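Local coordinates for prephenate dehydrogenase (Corynebacterium glutamicum ATCC 13032, PDB 3KTD), which probably catalyses the NAD(P)+-dependent oxidative decarboxylation of prephenate to 4-hydroxyphenylpyruvate, a step towards tyrosine, at the interface of chains A and B. Numbering follows the deposited sequence. Chains: chain A/B, Prephenate dehydrogenase.

The interface of chains A and B. Residues chain A 148, 183, 185, 332, 335; chain B 218, 221-222.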
loop_
_atom_site.group_PDB
_atom_site.type_symbol
_atom_site.label_atom_id
_atom_site.label_comp_id
_atom_site.label_asym_id
_atom_site.label_seq_id
_atom_site.Cartn_x
_atom_site.Cartn_y
_atom_site.Cartn_z
ATOM N N VAL A 148 2.700 -19.056 11.115
ATOM C CA VAL A 148 2.685 -20.329 10.417
ATOM C C VAL A 148 3.569 -21.347 11.156
ATOM O O VAL A 148 4.667 -21.016 11.601
ATOM C CB VAL A 148 3.169 -20.202 8.962
ATOM C CG1 VAL A 148 3.244 -21.587 8.292
ATOM C CG2 VAL A 148 2.260 -19.254 8.181
ATOM N N VAL A 183 -1.433 -21.013 11.910
ATOM C CA VAL A 183 -1.905 -21.577 10.652
ATOM C C VAL A 183 -0.898 -22.631 10.231
ATOM O O VAL A 183 0.276 -22.324 10.064
ATOM C CB VAL A 183 -1.960 -20.518 9.542
ATOM C CG1 VAL A 183 -2.349 -21.150 8.223
ATOM C CG2 VAL A 183 -2.924 -19.442 9.908
ATOM N N SER A 185 1.007 -25.105 7.657
ATOM C CA SER A 185 1.272 -25.191 6.222
ATOM C C SER A 185 2.533 -25.979 5.929
ATOM O O SER A 185 3.484 -25.919 6.680
ATOM C CB SER A 185 1.405 -23.785 5.615
ATOM O OG SER A 185 1.790 -23.847 4.248
ATOM N N GLU A 332 -4.611 -26.169 6.002
ATOM C CA GLU A 332 -3.720 -25.558 5.019
ATOM C C GLU A 332 -4.503 -25.047 3.809
ATOM O O GLU A 332 -4.317 -23.911 3.378
ATOM C CB GLU A 332 -2.679 -26.583 4.563
ATOM C CG GLU A 332 -1.606 -26.063 3.606
ATOM C CD GLU A 332 -0.885 -27.196 2.881
ATOM O OE1 GLU A 332 -1.458 -27.750 1.919
ATOM O OE2 GLU A 332 0.254 -27.536 3.262
ATOM N N GLY A 335 -6.622 -22.168 4.942
ATOM C CA GLY A 335 -5.959 -21.072 5.651
ATOM C C GLY A 335 -6.527 -20.951 7.058
ATOM O O GLY A 335 -6.515 -19.879 7.665
ATOM N N LEU B 218 -5.280 -19.885 1.495
ATOM C CA LEU B 218 -4.054 -19.749 2.278
ATOM C C LEU B 218 -3.352 -18.423 2.028
ATOM O O LEU B 218 -2.942 -17.763 2.987
ATOM C CB LEU B 218 -3.080 -20.897 2.016
ATOM C CG LEU B 218 -1.854 -20.893 2.935
ATOM C CD1 LEU B 218 -2.242 -21.235 4.373
ATOM C CD2 LEU B 218 -0.793 -21.853 2.409
ATOM N N SER B 221 -5.040 -15.603 3.698
ATOM C CA SER B 221 -4.941 -15.759 5.138
ATOM C C SER B 221 -3.562 -15.336 5.657
ATOM O O SER B 221 -3.445 -14.798 6.757
ATOM C CB SER B 221 -5.253 -17.205 5.506
ATOM O OG SER B 221 -5.196 -17.395 6.900
ATOM N N LEU B 222 -2.530 -15.570 4.853
ATOM C CA LEU B 222 -1.148 -15.220 5.202
ATOM C C LEU B 222 -0.743 -13.774 4.857
ATOM O O LEU B 222 0.333 -13.310 5.275
ATOM C CB LEU B 222 -0.164 -16.180 4.505
ATOM C CG LEU B 222 -0.191 -17.659 4.899
ATOM C CD1 LEU B 222 1.033 -18.343 4.337
ATOM C CD2 LEU B 222 -0.246 -17.848 6.396
#
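B:Leu218 and B:Leu222, one turn apart on the short helix 216-222, turn their branched ends toward two strands of chain A and form the apolar centre of this patch. B:Leu222 sends methyl CD2 to methyl CG2 of A:Val148 at 3.4 Å, with CD1 farther off, and the two side chains cross at about a right angle. Its CG lies opposite the carbonyl carbon (chi1 -65°), whereas that of B:Leu218 points away from the backbone N (chi1 -173°); from successive turns of the helix, and with these different torsions, the two leucines meet different strands. CD1 of B:Leu218 meets CG1 of A:Val183 at 3.9 Å. Valine suits the strands, whose extended backbone accepts beta-branched residues well and presents compact methyl pairs; leucine, longer and forked at its end, carries its methyls from the helix to the strands, and B:Leu218 uses its two for different neighbours.

Around this centre B:Leu218 borders on polar atoms without bonding to them. Its CB and CD1 both lie 3.5 Å from the backbone oxygen O of A:Glu332, near the end of helix 324-334, while CD2 comes within 3.7 Å of the hydroxyl OG of A:Ser185. The small side chain of serine lets that methyl come close just beyond strand 181-184. The carboxylate of A:Glu332 points away from the leucine, so this residue takes part through its backbone.

At the rim, the hydroxyl OG of B:Ser221 donates a hydrogen bond of 2.9 Å to the backbone oxygen O of A:Gly335, in the carbonyl plane and on a lone pair (C=O...O angle 128°). A:Gly335 has a positive phi, which glycine adopts easily, and its bare CA also packs against CD1 of B:Leu218 at 3.9 Å.

A helix of the dimerization region of one subunit thus packs on strands 146-149 and 181-184, the first in the nucleotide-binding region, and on the end of helix 324-334 and the turn leading to strand 337-340 of the other; two-fold symmetry repeats the patch with the chains exchanged.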